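PDB 4YHB: iron-chelator utilization protein from Thermobifida fusca TM51, which binds FAD and probably reduces the iron of ferric siderophores, so that the metal can be released inside the cell. Local coordinates for residues R8-V22 and G123-Y137. Numbering follows the deposited sequence.
Sequences RTVEMYPLKSRLLEV and GDRLGVLGPRGTVYY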
loop_
_atom_site.group_PDB
_atom_site.type_symbol
_atom_site.label_atom_id
_atom_site.label_comp_id
_atom_site.label_asym_id
_atom_site.label_seq_id
_atom_site.Cartn_x
_atom_site.Cartn_y
_atom_site.Cartn_z
ATOM N N ARG A 8 18.135 -2.018 -9.838
ATOM C CA ARG A 8 17.310 -2.019 -8.636
ATOM C C ARG A 8 18.144 -1.715 -7.395
ATOM O O ARG A 8 19.141 -2.389 -7.144
ATOM C CB ARG A 8 16.619 -3.364 -8.480
ATOM C CG ARG A 8 15.669 -3.430 -7.313
ATOM C CD ARG A 8 15.323 -4.860 -6.987
ATOM N NE ARG A 8 14.180 -4.936 -6.085
ATOM C CZ ARG A 8 14.278 -5.209 -4.792
ATOM N NH1 ARG A 8 15.471 -5.429 -4.259
ATOM N NH2 ARG A 8 13.189 -5.259 -4.032
ATOM N N THR A 9 17.735 -0.715 -6.616
ATOM C CA THR A 9 18.557 -0.251 -5.503
ATOM C C THR A 9 17.777 0.039 -4.215
ATOM O O THR A 9 16.776 0.765 -4.217
ATOM C CB THR A 9 19.322 1.025 -5.897
ATOM O OG1 THR A 9 19.920 0.847 -7.191
ATOM C CG2 THR A 9 20.401 1.336 -4.866
ATOM N N VAL A 10 18.261 -0.519 -3.111
ATOM C CA VAL A 10 17.674 -0.282 -1.800
ATOM C C VAL A 10 18.443 0.787 -1.035
ATOM O O VAL A 10 19.675 0.784 -1.003
ATOM C CB VAL A 10 17.642 -1.572 -0.963
ATOM C CG1 VAL A 10 17.168 -1.285 0.455
ATOM C CG2 VAL A 10 16.773 -2.610 -1.633
ATOM N N GLU A 11 17.710 1.714 -0.433
ATOM C CA GLU A 11 18.291 2.692 0.467
ATOM C C GLU A 11 17.604 2.616 1.830
ATOM O O GLU A 11 16.378 2.649 1.918
ATOM C CB GLU A 11 18.171 4.102 -0.113
ATOM C CG GLU A 11 18.522 5.189 0.885
ATOM C CD GLU A 11 18.426 6.591 0.307
ATOM O OE1 GLU A 11 17.874 6.752 -0.801
ATOM O OE2 GLU A 11 18.911 7.537 0.969
ATOM N N MET A 12 18.388 2.509 2.894
ATOM C CA MET A 12 17.821 2.465 4.235
ATOM C C MET A 12 17.587 3.864 4.788
ATOM O O MET A 12 18.330 4.801 4.489
ATOM C CB MET A 12 18.727 1.669 5.181
ATOM C CG MET A 12 19.043 0.266 4.692
ATOM S SD MET A 12 17.581 -0.778 4.491
ATOM C CE MET A 12 17.094 -1.014 6.199
ATOM N N TYR A 13 16.530 4.000 5.579
ATOM C CA TYR A 13 16.263 5.216 6.339
ATOM C C TYR A 13 16.560 4.955 7.802
ATOM O O TYR A 13 16.346 3.837 8.286
ATOM C CB TYR A 13 14.804 5.650 6.228
ATOM C CG TYR A 13 14.293 6.013 4.858
ATOM C CD1 TYR A 13 12.968 5.764 4.523
ATOM C CD2 TYR A 13 15.100 6.660 3.927
ATOM C CE1 TYR A 13 12.468 6.113 3.289
ATOM C CE2 TYR A 13 14.609 7.017 2.681
ATOM C CZ TYR A 13 13.285 6.740 2.372
ATOM O OH TYR A 13 12.771 7.084 1.150
ATOM N N PRO A 14 17.010 5.988 8.525
ATOM C CA PRO A 14 17.093 5.867 9.984
ATOM C C PRO A 14 15.702 5.731 10.613
ATOM O O PRO A 14 14.743 6.394 10.207
ATOM C CB PRO A 14 17.776 7.167 10.416
ATOM C CG PRO A 14 17.553 8.122 9.296
ATOM C CD PRO A 14 17.473 7.299 8.040
ATOM N N LEU A 15 15.605 4.854 11.598
ATOM C CA LEU A 15 14.347 4.559 12.273
ATOM C C LEU A 15 14.086 5.565 13.382
ATOM O O LEU A 15 15.004 5.921 14.118
ATOM C CB LEU A 15 14.399 3.136 12.848
ATOM C CG LEU A 15 13.175 2.230 12.787
ATOM C CD1 LEU A 15 12.576 2.234 11.391
ATOM C CD2 LEU A 15 13.562 0.807 13.209
ATOM N N LYS A 16 12.853 6.044 13.511
ATOM C CA LYS A 16 12.496 6.830 14.694
ATOM C C LYS A 16 11.017 6.667 15.011
ATOM O O LYS A 16 10.183 6.488 14.117
ATOM C CB LYS A 16 12.863 8.321 14.524
ATOM C CG LYS A 16 12.445 9.181 15.730
ATOM C CD LYS A 16 13.116 10.551 15.781
ATOM C CE LYS A 16 12.916 11.218 17.151
ATOM N NZ LYS A 16 11.588 10.897 17.776
ATOM N N SER A 17 10.705 6.696 16.302
ATOM C CA SER A 17 9.339 6.560 16.764
ATOM C C SER A 17 8.673 7.920 16.677
ATOM O O SER A 17 9.098 8.862 17.334
ATOM C CB SER A 17 9.306 6.016 18.196
ATOM O OG SER A 17 7.984 5.939 18.700
ATOM N N ARG A 18 7.646 8.028 15.846
ATOM C CA ARG A 18 6.929 9.282 15.704
ATOM C C ARG A 18 5.515 9.148 16.237
ATOM O O ARG A 18 4.868 8.106 16.069
ATOM C CB ARG A 18 6.909 9.734 14.234
ATOM C CG ARG A 18 8.282 9.997 13.639
ATOM C CD ARG A 18 8.203 10.501 12.195
ATOM N NE ARG A 18 9.457 11.142 11.806
ATOM C CZ ARG A 18 10.529 10.480 11.377
ATOM N NH1 ARG A 18 10.493 9.158 11.279
ATOM N NH2 ARG A 18 11.640 11.134 11.056
ATOM N N LEU A 19 5.033 10.197 16.889
ATOM C CA LEU A 19 3.624 10.264 17.258
ATOM C C LEU A 19 2.954 11.330 16.407
ATOM O O LEU A 19 3.287 12.508 16.514
ATOM C CB LEU A 19 3.456 10.569 18.749
ATOM C CG LEU A 19 2.007 10.628 19.248
ATOM C CD1 LEU A 19 1.309 9.289 19.075
ATOM C CD2 LEU A 19 1.944 11.090 20.704
ATOM N N LEU A 20 2.020 10.922 15.548
ATOM C CA LEU A 20 1.385 11.875 14.647
ATOM C C LEU A 20 -0.104 11.961 14.915
ATOM O O LEU A 20 -0.697 11.058 15.493
ATOM C CB LEU A 20 1.633 11.495 13.186
ATOM C CG LEU A 20 3.086 11.459 12.724
ATOM C CD1 LEU A 20 3.131 11.170 11.242
ATOM C CD2 LEU A 20 3.783 12.800 13.029
ATOM N N GLU A 21 -0.705 13.059 14.473
ATOM C CA GLU A 21 -2.098 13.362 14.786
ATOM C C GLU A 21 -2.871 13.581 13.504
ATOM O O GLU A 21 -2.360 14.200 12.574
ATOM C CB GLU A 21 -2.174 14.606 15.683
ATOM C CG GLU A 21 -3.572 15.054 16.054
ATOM C CD GLU A 21 -3.542 16.238 17.017
ATOM O OE1 GLU A 21 -2.531 16.391 17.738
ATOM O OE2 GLU A 21 -4.524 17.006 17.048
ATOM N N VAL A 22 -4.094 13.058 13.451
ATOM C CA VAL A 22 -4.949 13.252 12.284
ATOM C C VAL A 22 -5.307 14.736 12.139
ATOM O O VAL A 22 -5.838 15.358 13.057
ATOM C CB VAL A 22 -6.233 12.420 12.380
ATOM C CG1 VAL A 22 -7.117 12.667 11.163
ATOM C CG2 VAL A 22 -5.913 10.928 12.527
ATOM N N GLY A 123 -7.608 14.858 15.414
ATOM C CA GLY A 123 -7.315 14.711 16.829
ATOM C C GLY A 123 -6.941 13.300 17.255
ATOM O O GLY A 123 -6.299 13.137 18.285
ATOM N N ASP A 124 -7.357 12.283 16.498
ATOM C CA ASP A 124 -6.870 10.915 16.729
ATOM C C ASP A 124 -5.370 10.890 16.533
ATOM O O ASP A 124 -4.860 11.583 15.664
ATOM C CB ASP A 124 -7.506 9.902 15.771
ATOM C CG ASP A 124 -8.981 9.675 16.039
ATOM O OD1 ASP A 124 -9.454 10.038 17.133
ATOM O OD2 ASP A 124 -9.660 9.106 15.153
ATOM N N ARG A 125 -4.664 10.083 17.314
ATOM C CA ARG A 125 -3.220 9.988 17.144
ATOM C C ARG A 125 -2.781 8.550 16.885
ATOM O O ARG A 125 -3.413 7.601 17.353
ATOM C CB ARG A 125 -2.509 10.576 18.376
ATOM C CG ARG A 125 -2.878 12.047 18.607
ATOM C CD ARG A 125 -2.284 12.657 19.883
ATOM N NE ARG A 125 -2.706 14.057 20.034
ATOM C CZ ARG A 125 -3.692 14.471 20.829
ATOM N NH1 ARG A 125 -4.359 13.608 21.587
ATOM N NH2 ARG A 125 -3.996 15.763 20.888
ATOM N N LEU A 126 -1.698 8.401 16.126
ATOM C CA LEU A 126 -1.128 7.097 15.834
ATOM C C LEU A 126 0.378 7.133 16.000
ATOM O O LEU A 126 1.022 8.128 15.662
ATOM C CB LEU A 126 -1.466 6.657 14.405
ATOM C CG LEU A 126 -2.935 6.401 14.073
ATOM C CD1 LEU A 126 -3.073 6.042 12.583
ATOM C CD2 LEU A 126 -3.479 5.293 14.963
ATOM N N GLY A 127 0.935 6.040 16.501
ATOM C CA GLY A 127 2.373 5.842 16.434
ATOM C C GLY A 127 2.735 5.531 14.989
ATOM O O GLY A 127 2.025 4.789 14.301
ATOM N N VAL A 128 3.827 6.114 14.512
ATOM C CA VAL A 128 4.255 5.898 13.137
ATOM C C VAL A 128 5.709 5.454 13.115
ATOM O O VAL A 128 6.615 6.209 13.519
ATOM C CB VAL A 128 4.074 7.167 12.281
ATOM C CG1 VAL A 128 4.530 6.906 10.853
ATOM C CG2 VAL A 128 2.600 7.620 12.311
ATOM N N LEU A 129 5.937 4.222 12.665
ATOM C CA LEU A 129 7.296 3.684 12.602
ATOM C C LEU A 129 7.743 3.457 11.157
ATOM O O LEU A 129 7.035 2.828 10.362
ATOM C CB LEU A 129 7.391 2.381 13.408
ATOM C CG LEU A 129 8.769 1.701 13.445
ATOM C CD1 LEU A 129 9.786 2.572 14.198
ATOM C CD2 LEU A 129 8.655 0.325 14.086
ATOM N N GLY A 130 8.927 3.967 10.819
ATOM C CA GLY A 130 9.442 3.835 9.473
ATOM C C GLY A 130 9.126 5.023 8.574
ATOM O O GLY A 130 8.739 6.076 9.071
ATOM N N PRO A 131 9.268 4.858 7.247
ATOM C CA PRO A 131 9.612 3.622 6.534
ATOM C C PRO A 131 11.010 3.144 6.892
ATOM O O PRO A 131 11.852 3.973 7.204
ATOM C CB PRO A 131 9.557 4.030 5.056
ATOM C CG PRO A 131 8.798 5.303 5.028
ATOM C CD PRO A 131 9.116 5.987 6.318
ATOM N N ARG A 132 11.221 1.836 6.891
ATOM C CA ARG A 132 12.525 1.265 7.204
ATOM C C ARG A 132 13.537 1.686 6.135
ATOM O O ARG A 132 14.742 1.825 6.389
ATOM C CB ARG A 132 12.404 -0.257 7.299
ATOM C CG ARG A 132 13.721 -1.025 7.453
ATOM C CD ARG A 132 14.396 -0.788 8.797
ATOM N NE ARG A 132 15.239 0.408 8.812
ATOM C CZ ARG A 132 16.109 0.672 9.784
ATOM N NH1 ARG A 132 16.233 -0.182 10.791
ATOM N NH2 ARG A 132 16.848 1.782 9.755
ATOM N N GLY A 133 13.022 1.903 4.932
ATOM C CA GLY A 133 13.839 2.282 3.798
ATOM C C GLY A 133 12.991 2.382 2.547
ATOM O O GLY A 133 11.770 2.524 2.624
ATOM N N THR A 134 13.636 2.319 1.390
ATOM C CA THR A 134 12.954 2.578 0.123
ATOM C C THR A 134 13.653 1.803 -0.991
ATOM O O THR A 134 14.847 1.493 -0.890
ATOM C CB THR A 134 12.914 4.100 -0.211
ATOM O OG1 THR A 134 12.061 4.346 -1.344
ATOM C CG2 THR A 134 14.314 4.644 -0.501
ATOM N N VAL A 135 12.900 1.462 -2.035
ATOM C CA VAL A 135 13.453 0.701 -3.153
ATOM C C VAL A 135 13.293 1.454 -4.464
ATOM O O VAL A 135 12.168 1.779 -4.873
ATOM C CB VAL A 135 12.783 -0.677 -3.284
ATOM C CG1 VAL A 135 13.461 -1.487 -4.381
ATOM C CG2 VAL A 135 12.827 -1.414 -1.960
ATOM N N TYR A 136 14.420 1.737 -5.115
ATOM C CA TYR A 136 14.427 2.386 -6.421
ATOM C C TYR A 136 14.434 1.357 -7.545
ATOM O O TYR A 136 15.087 0.316 -7.443
ATOM C CB TYR A 136 15.651 3.292 -6.587
ATOM C CG TYR A 136 15.731 4.475 -5.658
ATOM C CD1 TYR A 136 15.268 5.723 -6.050
ATOM C CD2 TYR A 136 16.306 4.353 -4.399
ATOM C CE1 TYR A 136 15.362 6.815 -5.200
ATOM C CE2 TYR A 136 16.398 5.437 -3.546
ATOM C CZ TYR A 136 15.931 6.662 -3.954
ATOM O OH TYR A 136 16.025 7.738 -3.113
ATOM N N TYR A 137 13.724 1.662 -8.625
ATOM C CA TYR A 137 13.741 0.810 -9.814
ATOM C C TYR A 137 14.185 1.600 -11.038
ATOM O O TYR A 137 13.930 2.802 -11.131
ATOM C CB TYR A 137 12.356 0.198 -10.065
ATOM C CG TYR A 137 11.922 -0.800 -9.019
ATOM C CD1 TYR A 137 12.302 -2.132 -9.105
ATOM C CD2 TYR A 137 11.121 -0.412 -7.947
ATOM C CE1 TYR A 137 11.904 -3.054 -8.147
ATOM C CE2 TYR A 137 10.717 -1.324 -6.991
ATOM C CZ TYR A 137 11.112 -2.639 -7.092
ATOM O OH TYR A 137 10.712 -3.547 -6.135
HETATM O O HOH W 1 12.226 6.020 9.207
HETATM O O HOH W 2 11.020 5.700 11.725
HETATM O O HOH W 3 8.530 7.148 11.535
#
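Two antiparallel strand pairings, with two water bridges between them, tie residues 8-22 to residues 123-137. The strand through 18-22 pairs with 125-129 in the FAD-binding barrel, and strand 9-12 pairs with 133-136 in a separate two-stranded ribbon. In the ribbon, T9 with Y136 and E11 with T134 are hydrogen-bonded pairs. Y136 OH also donates to E11 OE1 (3.1 Å), with ring and carboxylate nearly coplanar. E11 OE2 forms a salt bridge with R46. With CG of Y13 anti to the carbonyl carbon (chi1 -62°), the ring lies over G133 CA, 4.1 Å from its centroid, and its edge meets P131 O. Y13 OH hydrogen-bonds D48. The barrel is the six-stranded antiparallel one of the siderophore-interacting FAD-binding domain, and here its first and last strands meet. R18 with V128 and L20 with L126 are hydrogen-bonded pairs. L20 CD1 packs on V128 CG2 at 3.7 Å. At the far end E21 OE1 and R125 NE form a salt bridge of 3.3 Å, with NE coming in from above the carboxylate plane. Between the pairings, water 1 joins P14 O to the carbonyl of P131, which follows a cis peptide bond, and water 2 joins K16 N to G130 N. R132 bends back, and its NH2 donates in the guanidinium plane to Y13 O (2.6 Å). NH2 also forms a salt bridge with D74, while L15 covers one guanidinium face. A leucine in place of R132 would probably leave Y13 O without this donor and the D74 carboxylate without its salt-bridge mate. M12 CE lies 3.5 Å from R132 NE, a buried nitrogen with no hydrogen-bond partner in the model.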